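Long-range contacts in polymeric immunoglobulin receptor (Mus musculus, PDB 4NOB), which probably binds polymeric immunoglobulins through its Ig-like domains and carries them across epithelia, its extracellular part being released as secretory component: residues 30-41 against 70-81; 86-95 against 107-115. One frame throughout, in Å; residues are numbered along the deposited sequence.

Contact 1: residues 30-41 against 70-81; sequences DTSVNRHTRKYW and LINFPENNTFVI. With NAG (2-acetamido-2-deoxy-beta-D-glucopyranose), chain B; EDO (1,2-ethanediol), chain D.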
loop_
_atom_site.group_PDB
_atom_site.type_symbol
_atom_site.label_atom_id
_atom_site.label_comp_id
_atom_site.label_asym_id
_atom_site.label_seq_id
_atom_site.Cartn_x
_atom_site.Cartn_y
_atom_site.Cartn_z
ATOM N N ASP A 30 -3.269 4.220 18.050
ATOM C CA ASP A 30 -4.485 4.911 18.432
ATOM C C ASP A 30 -4.170 6.270 19.025
ATOM O O ASP A 30 -4.114 6.425 20.271
ATOM C CB ASP A 30 -5.151 3.981 19.462
ATOM C CG ASP A 30 -6.445 4.504 20.087
ATOM O OD1 ASP A 30 -6.971 5.572 19.737
ATOM O OD2 ASP A 30 -6.837 3.745 21.058
ATOM N N THR A 31 -3.902 7.225 18.173
ATOM C CA THR A 31 -3.742 8.627 18.534
ATOM C C THR A 31 -4.386 9.527 17.533
ATOM O O THR A 31 -4.538 9.167 16.342
ATOM C CB THR A 31 -2.264 9.056 18.716
ATOM O OG1 THR A 31 -1.610 9.327 17.474
ATOM C CG2 THR A 31 -1.486 8.113 19.636
ATOM N N SER A 32 -4.805 10.724 17.955
ATOM C CA SER A 32 -5.402 11.678 17.044
ATOM C C SER A 32 -4.428 12.065 15.940
ATOM O O SER A 32 -4.830 12.157 14.801
ATOM C CB SER A 32 -5.883 12.933 17.815
ATOM O OG SER A 32 -6.429 13.959 16.964
ATOM N N VAL A 33 -3.179 12.330 16.298
ATOM C CA VAL A 33 -2.162 12.728 15.300
ATOM C C VAL A 33 -2.097 11.678 14.210
ATOM O O VAL A 33 -2.103 12.019 13.004
ATOM C CB VAL A 33 -0.781 12.849 15.928
ATOM C CG1 VAL A 33 0.305 12.933 14.903
ATOM C CG2 VAL A 33 -0.777 14.100 16.807
ATOM N N ASN A 34 -2.121 10.394 14.579
ATOM C CA ASN A 34 -1.997 9.349 13.542
ATOM C C ASN A 34 -3.260 9.242 12.739
ATOM O O ASN A 34 -3.272 9.052 11.507
ATOM C CB ASN A 34 -1.672 8.015 14.143
ATOM C CG ASN A 34 -0.271 7.985 14.688
ATOM O OD1 ASN A 34 0.580 8.696 14.160
ATOM N ND2 ASN A 34 -0.051 7.354 15.780
ATOM N N ARG A 35 -4.437 9.346 13.353
ATOM C CA ARG A 35 -5.639 9.299 12.582
ATOM C C ARG A 35 -5.744 10.343 11.483
ATOM O O ARG A 35 -6.321 10.112 10.384
ATOM C CB ARG A 35 -6.909 9.388 13.500
ATOM C CG ARG A 35 -7.268 8.089 14.234
ATOM C CD ARG A 35 -8.515 8.231 15.072
ATOM N NE ARG A 35 -8.289 8.999 16.279
ATOM C CZ ARG A 35 -7.848 8.489 17.410
ATOM N NH1 ARG A 35 -7.500 7.224 17.497
ATOM N NH2 ARG A 35 -7.700 9.225 18.493
ATOM N N HIS A 36 -5.216 11.578 11.768
ATOM C CA HIS A 36 -5.352 12.690 10.857
ATOM C C HIS A 36 -4.150 12.969 9.982
ATOM O O HIS A 36 -4.305 13.766 9.062
ATOM C CB HIS A 36 -5.683 13.951 11.668
ATOM C CG HIS A 36 -6.946 13.794 12.454
ATOM N ND1 HIS A 36 -8.181 13.677 11.835
ATOM C CD2 HIS A 36 -7.173 13.560 13.769
ATOM C CE1 HIS A 36 -9.120 13.472 12.754
ATOM N NE2 HIS A 36 -8.526 13.400 13.938
ATOM N N THR A 37 -3.049 12.272 10.138
ATOM C CA THR A 37 -1.826 12.530 9.390
ATOM C C THR A 37 -1.928 11.961 8.002
ATOM O O THR A 37 -2.798 11.103 7.709
ATOM C CB THR A 37 -0.610 12.068 10.119
ATOM O OG1 THR A 37 0.544 12.769 9.570
ATOM C CG2 THR A 37 -0.399 10.602 10.117
ATOM N N ARG A 38 -1.007 12.359 7.128
ATOM C CA ARG A 38 -0.903 11.786 5.770
ATOM C C ARG A 38 -0.648 10.271 5.844
ATOM O O ARG A 38 0.178 9.790 6.630
ATOM C CB ARG A 38 0.227 12.469 5.011
ATOM C CG ARG A 38 0.548 11.889 3.669
ATOM C CD ARG A 38 1.636 12.692 3.019
ATOM N NE ARG A 38 2.098 12.134 1.710
ATOM C CZ ARG A 38 3.124 11.304 1.555
ATOM N NH1 ARG A 38 3.958 10.942 2.518
ATOM N NH2 ARG A 38 3.391 10.935 0.302
ATOM N N LYS A 39 -1.387 9.516 5.044
ATOM C CA LYS A 39 -1.137 8.123 4.808
ATOM C C LYS A 39 -0.616 7.949 3.419
ATOM O O LYS A 39 -1.029 8.624 2.467
ATOM C CB LYS A 39 -2.441 7.330 4.895
ATOM C CG LYS A 39 -3.384 7.651 6.016
ATOM C CD LYS A 39 -2.870 7.475 7.393
ATOM C CE LYS A 39 -3.800 7.726 8.554
ATOM N NZ LYS A 39 -4.398 9.072 8.491
ATOM N N TYR A 40 0.246 6.934 3.232
ATOM C CA TYR A 40 0.814 6.679 1.885
ATOM C C TYR A 40 1.062 5.210 1.630
ATOM O O TYR A 40 1.228 4.412 2.546
ATOM C CB TYR A 40 2.110 7.496 1.660
ATOM C CG TYR A 40 3.228 7.145 2.570
ATOM C CD1 TYR A 40 4.059 6.041 2.336
ATOM C CD2 TYR A 40 3.475 7.836 3.748
ATOM C CE1 TYR A 40 5.057 5.703 3.217
ATOM C CE2 TYR A 40 4.464 7.460 4.609
ATOM C CZ TYR A 40 5.259 6.370 4.350
ATOM O OH TYR A 40 6.337 6.009 5.171
ATOM N N TRP A 41 1.190 4.907 0.344
ATOM C CA TRP A 41 1.620 3.639 -0.190
ATOM C C TRP A 41 2.702 4.023 -1.204
ATOM O O TRP A 41 2.453 4.767 -2.130
ATOM C CB TRP A 41 0.485 2.904 -0.839
ATOM C CG TRP A 41 0.782 1.659 -1.595
ATOM C CD1 TRP A 41 0.725 1.526 -2.956
ATOM C CD2 TRP A 41 1.136 0.361 -1.077
ATOM N NE1 TRP A 41 1.036 0.244 -3.344
ATOM C CE2 TRP A 41 1.236 -0.508 -2.186
ATOM C CE3 TRP A 41 1.348 -0.147 0.206
ATOM C CZ2 TRP A 41 1.519 -1.864 -2.062
ATOM C CZ3 TRP A 41 1.624 -1.484 0.320
ATOM C CH2 TRP A 41 1.697 -2.319 -0.809
ATOM N N LEU A 70 -7.043 4.573 -1.668
ATOM C CA LEU A 70 -6.493 4.524 -0.311
ATOM C C LEU A 70 -7.600 5.092 0.560
ATOM O O LEU A 70 -7.999 6.251 0.380
ATOM C CB LEU A 70 -5.170 5.223 -0.177
ATOM C CG LEU A 70 -4.453 5.086 1.163
ATOM C CD1 LEU A 70 -3.027 5.496 1.014
ATOM C CD2 LEU A 70 -5.068 5.957 2.275
ATOM N N ILE A 71 -8.138 4.327 1.506
ATOM C CA ILE A 71 -9.225 4.771 2.344
ATOM C C ILE A 71 -8.784 4.743 3.806
ATOM O O ILE A 71 -8.362 3.664 4.295
ATOM C CB ILE A 71 -10.446 3.846 2.259
ATOM C CG1 ILE A 71 -10.853 3.572 0.809
ATOM C CG2 ILE A 71 -11.602 4.447 3.057
ATOM C CD1 ILE A 71 -11.914 2.494 0.593
ATOM N N ASN A 72 -8.811 5.874 4.447
ATOM C CA ASN A 72 -8.550 5.993 5.863
ATOM C C ASN A 72 -9.783 5.644 6.612
ATOM O O ASN A 72 -10.868 6.144 6.357
ATOM C CB ASN A 72 -7.991 7.338 6.288
ATOM C CG ASN A 72 -7.528 7.370 7.759
ATOM O OD1 ASN A 72 -6.936 6.432 8.222
ATOM N ND2 ASN A 72 -7.811 8.478 8.439
ATOM N N PHE A 73 -9.626 4.822 7.662
ATOM C CA PHE A 73 -10.696 4.453 8.589
ATOM C C PHE A 73 -10.304 4.883 10.011
ATOM O O PHE A 73 -9.860 4.024 10.818
ATOM C CB PHE A 73 -11.000 2.948 8.514
ATOM C CG PHE A 73 -11.602 2.482 7.246
ATOM C CD1 PHE A 73 -12.896 2.841 6.925
ATOM C CD2 PHE A 73 -10.897 1.617 6.418
ATOM C CE1 PHE A 73 -13.497 2.397 5.769
ATOM C CE2 PHE A 73 -11.536 1.185 5.260
ATOM C CZ PHE A 73 -12.805 1.618 4.938
ATOM N N PRO A 74 -10.422 6.148 10.352
ATOM C CA PRO A 74 -10.051 6.576 11.678
ATOM C C PRO A 74 -10.839 5.875 12.750
ATOM O O PRO A 74 -10.298 5.685 13.862
ATOM C CB PRO A 74 -10.263 8.058 11.647
ATOM C CG PRO A 74 -11.153 8.262 10.494
ATOM C CD PRO A 74 -10.919 7.249 9.513
ATOM N N GLU A 75 -12.023 5.401 12.432
ATOM C CA GLU A 75 -12.913 4.744 13.411
ATOM C C GLU A 75 -12.335 3.459 13.944
ATOM O O GLU A 75 -12.710 3.043 15.022
ATOM C CB GLU A 75 -14.268 4.491 12.817
ATOM C CG GLU A 75 -14.286 3.652 11.585
ATOM C CD GLU A 75 -14.398 4.476 10.301
ATOM O OE1 GLU A 75 -13.594 5.419 10.053
ATOM O OE2 GLU A 75 -15.361 4.146 9.531
ATOM N N ASN A 76 -11.339 2.848 13.275
ATOM C CA ASN A 76 -10.662 1.703 13.810
ATOM C C ASN A 76 -9.147 1.745 13.684
ATOM O O ASN A 76 -8.466 0.744 13.811
ATOM C CB ASN A 76 -11.213 0.382 13.305
ATOM C CG ASN A 76 -11.203 0.295 11.813
ATOM O OD1 ASN A 76 -10.402 0.881 11.154
ATOM N ND2 ASN A 76 -12.098 -0.567 11.279
ATOM N N ASN A 77 -8.641 2.962 13.443
ATOM C CA ASN A 77 -7.201 3.192 13.377
ATOM C C ASN A 77 -6.502 2.351 12.305
ATOM O O ASN A 77 -5.439 1.767 12.546
ATOM C CB ASN A 77 -6.549 3.044 14.751
ATOM C CG ASN A 77 -7.215 3.924 15.744
ATOM O OD1 ASN A 77 -7.327 5.138 15.504
ATOM N ND2 ASN A 77 -7.575 3.394 16.889
ATOM N N THR A 78 -7.107 2.254 11.130
ATOM C CA THR A 78 -6.517 1.599 10.008
ATOM C C THR A 78 -6.672 2.433 8.751
ATOM O O THR A 78 -7.482 3.344 8.702
ATOM C CB THR A 78 -7.170 0.222 9.693
ATOM O OG1 THR A 78 -8.513 0.350 9.228
ATOM C CG2 THR A 78 -7.138 -0.654 10.928
ATOM N N PHE A 79 -5.917 2.064 7.736
ATOM C CA PHE A 79 -6.243 2.484 6.354
ATOM C C PHE A 79 -6.038 1.328 5.404
ATOM O O PHE A 79 -5.363 0.349 5.745
ATOM C CB PHE A 79 -5.402 3.724 5.884
ATOM C CG PHE A 79 -3.899 3.564 5.789
ATOM C CD1 PHE A 79 -3.121 3.609 6.937
ATOM C CD2 PHE A 79 -3.257 3.466 4.519
ATOM C CE1 PHE A 79 -1.735 3.466 6.841
ATOM C CE2 PHE A 79 -1.890 3.378 4.481
ATOM C CZ PHE A 79 -1.165 3.420 5.595
ATOM N N VAL A 80 -6.713 1.400 4.268
ATOM C CA VAL A 80 -6.728 0.312 3.285
ATOM C C VAL A 80 -6.234 0.838 1.934
ATOM O O VAL A 80 -6.634 1.945 1.538
ATOM C CB VAL A 80 -8.079 -0.333 3.192
ATOM C CG1 VAL A 80 -8.092 -1.472 2.235
ATOM C CG2 VAL A 80 -8.552 -0.781 4.531
ATOM N N ILE A 81 -5.376 0.043 1.301
ATOM C CA ILE A 81 -4.964 0.313 -0.050
ATOM C C ILE A 81 -5.536 -0.755 -0.935
ATOM O O ILE A 81 -5.254 -1.938 -0.783
ATOM C CB ILE A 81 -3.414 0.302 -0.139
ATOM C CG1 ILE A 81 -2.769 1.260 0.846
ATOM C CG2 ILE A 81 -2.985 0.646 -1.538
ATOM C CD1 ILE A 81 -1.989 0.606 1.928
HETATM C C1 NAG B . -12.332 -0.775 9.884
HETATM C C2 NAG B . -12.444 -2.251 9.539
HETATM C C3 NAG B . -13.008 -2.459 8.127
HETATM C C4 NAG B . -14.301 -1.703 8.009
HETATM C C5 NAG B . -13.985 -0.252 8.354
HETATM C C6 NAG B . -15.258 0.626 8.244
HETATM C C7 NAG B . -10.743 -3.762 10.506
HETATM C C8 NAG B . -9.309 -4.284 10.441
HETATM N N2 NAG B . -11.087 -2.803 9.631
HETATM O O3 NAG B . -13.289 -3.866 7.968
HETATM O O4 NAG B . -14.855 -1.753 6.654
HETATM O O5 NAG B . -13.597 -0.175 9.711
HETATM O O6 NAG B . -16.302 0.066 9.085
HETATM O O7 NAG B . -11.509 -4.150 11.405
HETATM C C1 EDO D . -9.353 -3.030 13.770
HETATM O O1 EDO D . -10.647 -3.073 14.399
HETATM C C2 EDO D . -8.217 -2.680 14.735
HETATM O O2 EDO D . -8.487 -1.474 15.387
#
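In this V-set immunoglobulin sandwich, helix 32-36 and strand 39-41 pack on the hairpin of strands 70-73 and 78-81, R35 meeting N77 at its turn. Bent at chi3 (-74°), the R35 chain lays CD beside P74 CB and brings NH1 to N77 OD1 at 2.9 Å, the acceptor lying in the guanidinium plane. The same NH1 forms a salt bridge with D30 OD1 at 2.8 Å. With R35 cut back to alanine, the D30 carboxylate would probably lose its cationic mate and N77 OD1 this donor, and the turn would be likely to shift against the helix. R35 O in turn takes N72 ND2 (2.9 Å), in the carbonyl plane, and K39 NZ from above that plane; Y28 OH holds the other end of the N72 amide. NZ also reaches T37 O, just past the helix, at 2.7 Å, so two main-chain carbonyls hold the ammonium of a buried lysine. Further in, the aliphatic part of K39 lies over the F79 ring, CB 3.9 Å from its centroid in a CH-pi contact. At the far end of the contact, I81 CG2 sits over one face of W41, 4.0 Å from the centroid of the five-membered ring.

Contact 2: residues 86-95 against 107-115; sequences LTQDDTGSYK and FDVSLEVSQ. With MG (magnesium ion), chain C; EDO (1,2-ethanediol), chain E.
T91 meets strand 107-114 just where the turn 86-91 leads into strand 92-95, the start of the antiparallel F-G hairpin of a V-set immunoglobulin domain. Its CB lies 3.8 Å from L111 O, and from there the side chain forks. OG1, set anti to the carbonyl carbon (chi1 -62°), accepts a nearly straight bond from V113 N at 3.0 Å while giving its own proton to Q88 O. Backbone pairing is thereby extended by a side chain beyond G92, whose N and O pair with L111. The other branch, CG2, approaches E112 OE1 to 3.3 Å, the two side chains running side by side. E112 uses its other oxygen, OE2, to bind a magnesium ion, whose remaining modelled ligands are four waters; one of these waters also bonds to Q88 NE2 and V113 O, tying the turn to the strand through the metal's first shell. Along the strands the hydrogen-bonded pair of Y94 with V109 follows. The Y94 ring leans inward against L111 CB, and its hydroxyl donates to D90 O at 2.6 Å, the tyrosine corner familiar from Greek-key folds. D90 is itself held by a salt bridge to R67. On the other face of the sheet K95 NZ and D108 OD1 pair as a salt bridge whose modelled 2.4 Å is doubtfully short; a water accepts from NZ and donates to D108 OD2 at 2.9 Å.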
loop_
_atom_site.group_PDB
_atom_site.type_symbol
_atom_site.label_atom_id
_atom_site.label_comp_id
_atom_site.label_asym_id
_atom_site.label_seq_id
_atom_site.Cartn_x
_atom_site.Cartn_y
_atom_site.Cartn_z
ATOM N N LEU A 86 -4.127 -6.166 -11.347
ATOM C CA LEU A 86 -2.723 -6.448 -11.100
ATOM C C LEU A 86 -2.096 -7.122 -12.263
ATOM O O LEU A 86 -2.741 -7.924 -12.969
ATOM C CB LEU A 86 -2.559 -7.255 -9.836
ATOM C CG LEU A 86 -2.948 -6.556 -8.553
ATOM C CD1 LEU A 86 -2.996 -7.492 -7.424
ATOM C CD2 LEU A 86 -1.951 -5.436 -8.167
ATOM N N THR A 87 -0.851 -6.832 -12.487
ATOM C CA THR A 87 -0.043 -7.644 -13.408
ATOM C C THR A 87 1.268 -8.004 -12.736
ATOM O O THR A 87 1.655 -7.555 -11.637
ATOM C CB THR A 87 0.258 -6.942 -14.737
ATOM O OG1 THR A 87 1.328 -6.013 -14.549
ATOM C CG2 THR A 87 -0.972 -6.305 -15.287
ATOM N N GLN A 88 2.056 -8.905 -13.385
ATOM C CA GLN A 88 3.351 -9.227 -12.894
ATOM C C GLN A 88 4.242 -8.020 -12.642
ATOM O O GLN A 88 5.099 -8.044 -11.765
ATOM C CB GLN A 88 4.063 -10.240 -13.755
ATOM C CG GLN A 88 3.398 -11.565 -13.932
ATOM C CD GLN A 88 4.170 -12.395 -14.892
ATOM O OE1 GLN A 88 3.950 -12.212 -16.171
ATOM N NE2 GLN A 88 4.908 -13.280 -14.428
ATOM N N ASP A 89 4.037 -6.947 -13.390
ATOM C CA ASP A 89 4.831 -5.724 -13.234
ATOM C C ASP A 89 4.568 -4.988 -11.877
ATOM O O ASP A 89 5.378 -4.170 -11.444
ATOM C CB ASP A 89 4.657 -4.786 -14.435
ATOM C CG ASP A 89 5.172 -5.385 -15.715
ATOM O OD1 ASP A 89 5.953 -6.321 -15.681
ATOM O OD2 ASP A 89 4.751 -4.832 -16.746
ATOM N N ASP A 90 3.505 -5.341 -11.207
ATOM C CA ASP A 90 3.206 -4.853 -9.822
ATOM C C ASP A 90 4.032 -5.571 -8.754
ATOM O O ASP A 90 4.121 -5.083 -7.619
ATOM C CB ASP A 90 1.762 -4.967 -9.510
ATOM C CG ASP A 90 0.906 -4.003 -10.320
ATOM O OD1 ASP A 90 1.168 -2.751 -10.187
ATOM O OD2 ASP A 90 0.023 -4.420 -11.100
ATOM N N THR A 91 4.681 -6.680 -9.070
ATOM C CA THR A 91 5.570 -7.364 -8.099
ATOM C C THR A 91 6.602 -6.380 -7.631
ATOM O O THR A 91 7.200 -5.728 -8.441
ATOM C CB THR A 91 6.225 -8.596 -8.766
ATOM O OG1 THR A 91 5.173 -9.524 -9.142
ATOM C CG2 THR A 91 7.203 -9.218 -7.904
ATOM N N GLY A 92 6.818 -6.360 -6.352
ATOM C CA GLY A 92 7.846 -5.448 -5.829
ATOM C C GLY A 92 7.763 -5.397 -4.309
ATOM O O GLY A 92 7.018 -6.085 -3.626
ATOM N N SER A 93 8.586 -4.486 -3.824
ATOM C CA SER A 93 8.773 -4.166 -2.382
ATOM C C SER A 93 8.175 -2.780 -2.164
ATOM O O SER A 93 8.511 -1.839 -2.855
ATOM C CB SER A 93 10.258 -4.131 -2.022
ATOM O OG SER A 93 10.813 -5.423 -2.194
ATOM N N TYR A 94 7.212 -2.734 -1.256
ATOM C CA TYR A 94 6.410 -1.538 -0.946
ATOM C C TYR A 94 6.437 -1.203 0.523
ATOM O O TYR A 94 6.816 -2.016 1.376
ATOM C CB TYR A 94 4.953 -1.778 -1.417
ATOM C CG TYR A 94 4.796 -2.002 -2.892
ATOM C CD1 TYR A 94 4.993 -3.239 -3.449
ATOM C CD2 TYR A 94 4.403 -0.986 -3.707
ATOM C CE1 TYR A 94 4.875 -3.434 -4.832
ATOM C CE2 TYR A 94 4.218 -1.180 -5.084
ATOM C CZ TYR A 94 4.436 -2.414 -5.635
ATOM O OH TYR A 94 4.206 -2.603 -6.994
ATOM N N LYS A 95 5.927 0.005 0.833
ATOM C CA LYS A 95 5.662 0.377 2.206
ATOM C C LYS A 95 4.279 1.030 2.335
ATOM O O LYS A 95 3.908 1.768 1.422
ATOM C CB LYS A 95 6.733 1.339 2.781
ATOM C CG LYS A 95 8.117 0.798 2.836
ATOM C CD LYS A 95 9.031 1.864 3.405
ATOM C CE LYS A 95 10.482 1.486 3.210
ATOM N NZ LYS A 95 10.899 0.291 3.995
ATOM N N PHE A 107 5.630 0.303 7.324
ATOM C CA PHE A 107 5.631 -1.126 7.351
ATOM C C PHE A 107 5.904 -1.658 5.965
ATOM O O PHE A 107 5.296 -1.160 5.003
ATOM C CB PHE A 107 4.333 -1.665 7.922
ATOM C CG PHE A 107 4.269 -3.150 7.961
ATOM C CD1 PHE A 107 4.708 -3.884 9.087
ATOM C CD2 PHE A 107 3.723 -3.876 6.905
ATOM C CE1 PHE A 107 4.621 -5.239 9.083
ATOM C CE2 PHE A 107 3.710 -5.222 6.921
ATOM C CZ PHE A 107 4.114 -5.926 8.028
ATOM N N ASP A 108 6.807 -2.634 5.840
ATOM C CA ASP A 108 7.245 -3.195 4.523
ATOM C C ASP A 108 6.284 -4.324 4.125
ATOM O O ASP A 108 6.076 -5.279 4.874
ATOM C CB ASP A 108 8.640 -3.751 4.633
ATOM C CG ASP A 108 9.672 -2.687 4.878
ATOM O OD1 ASP A 108 9.464 -1.463 4.860
ATOM O OD2 ASP A 108 10.792 -3.178 5.225
ATOM N N VAL A 109 5.811 -4.218 2.891
ATOM C CA VAL A 109 4.924 -5.190 2.265
ATOM C C VAL A 109 5.596 -5.716 0.998
ATOM O O VAL A 109 5.963 -4.910 0.098
ATOM C CB VAL A 109 3.589 -4.536 1.947
ATOM C CG1 VAL A 109 2.685 -5.540 1.238
ATOM C CG2 VAL A 109 2.915 -3.977 3.167
ATOM N N SER A 110 5.742 -7.033 0.843
ATOM C CA SER A 110 6.239 -7.604 -0.369
ATOM C C SER A 110 5.021 -8.088 -1.168
ATOM O O SER A 110 4.174 -8.850 -0.693
ATOM C CB SER A 110 7.075 -8.781 0.011
ATOM O OG SER A 110 7.409 -9.592 -1.112
ATOM N N LEU A 111 4.869 -7.544 -2.386
ATOM C CA LEU A 111 3.727 -7.930 -3.214
ATOM C C LEU A 111 4.277 -8.827 -4.335
ATOM O O LEU A 111 5.169 -8.405 -5.082
ATOM C CB LEU A 111 3.066 -6.672 -3.789
ATOM C CG LEU A 111 1.930 -6.869 -4.765
ATOM C CD1 LEU A 111 0.797 -7.677 -4.179
ATOM C CD2 LEU A 111 1.469 -5.503 -5.309
ATOM N N GLU A 112 3.714 -10.018 -4.469
ATOM C CA GLU A 112 4.080 -10.926 -5.534
ATOM C C GLU A 112 2.858 -11.143 -6.400
ATOM O O GLU A 112 1.840 -11.642 -5.905
ATOM C CB GLU A 112 4.571 -12.296 -5.040
ATOM C CG GLU A 112 4.643 -13.328 -6.196
ATOM C CD GLU A 112 5.700 -13.071 -7.311
ATOM O OE1 GLU A 112 6.699 -12.339 -7.068
ATOM O OE2 GLU A 112 5.531 -13.668 -8.442
ATOM N N VAL A 113 2.948 -10.824 -7.655
ATOM C CA VAL A 113 1.865 -11.083 -8.582
ATOM C C VAL A 113 2.389 -12.115 -9.618
ATOM O O VAL A 113 3.236 -11.806 -10.424
ATOM C CB VAL A 113 1.366 -9.832 -9.302
ATOM C CG1 VAL A 113 0.239 -10.131 -10.256
ATOM C CG2 VAL A 113 0.939 -8.770 -8.323
ATOM N N SER A 114 1.816 -13.308 -9.543
ATOM C CA SER A 114 2.279 -14.368 -10.424
ATOM C C SER A 114 1.405 -14.515 -11.664
ATOM O O SER A 114 0.283 -13.970 -11.782
ATOM C CB SER A 114 2.244 -15.633 -9.692
ATOM O OG SER A 114 3.066 -15.539 -8.517
ATOM N N GLN A 115 1.965 -15.191 -12.666
ATOM C CA GLN A 115 1.289 -15.414 -13.912
ATOM C C GLN A 115 0.044 -16.265 -13.600
ATOM O O GLN A 115 -0.034 -17.038 -12.665
ATOM C CB GLN A 115 2.258 -16.127 -14.876
ATOM C CG GLN A 115 2.595 -17.557 -14.507
ATOM C CD GLN A 115 3.840 -18.026 -15.184
ATOM O OE1 GLN A 115 3.808 -18.831 -16.151
ATOM N NE2 GLN A 115 4.913 -17.580 -14.666
HETATM MG MG MG C . 6.797 -13.865 -10.139
HETATM C C1 EDO E . 3.147 0.070 -10.698
HETATM O O1 EDO E . 3.791 -1.201 -10.926
HETATM C C2 EDO E . 3.646 0.588 -9.415
HETATM O O2 EDO E . 5.052 0.848 -9.485
HETATM O O HOH W 1 5.611 -12.915 -11.366
HETATM O O HOH W 2 9.602 -7.729 -1.586
HETATM O O HOH W 3 12.860 -1.129 4.826
HETATM O O HOH W 4 7.926 -12.333 -9.559
HETATM O O HOH W 5 5.671 -15.632 -10.376
HETATM O O HOH W 6 7.944 -15.239 -8.966
#

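Contacts 1 and 2 lie with their centres 22 Å apart, on opposite sides of the chain's centre. Contact 1 joins one sheet, and the helix before its strand 39-44, to the other sheet; contact 2 joins neighbouring strands of one sheet, and strand 39-44 connects the two by pairing with strand 92-98. W41 is the meeting point: its CH2 lies 3.4 Å from Y94 CB and 3.9 Å from V109 CG1. The C26-C96 disulfide is present, and in immunoglobulin domains such a bridge packs beside this tryptophan. The glycan on N76 lies on the hairpin of contact 1 and the magnesium on E112 of contact 2; F107's side chain is about 14 Å from the sugar.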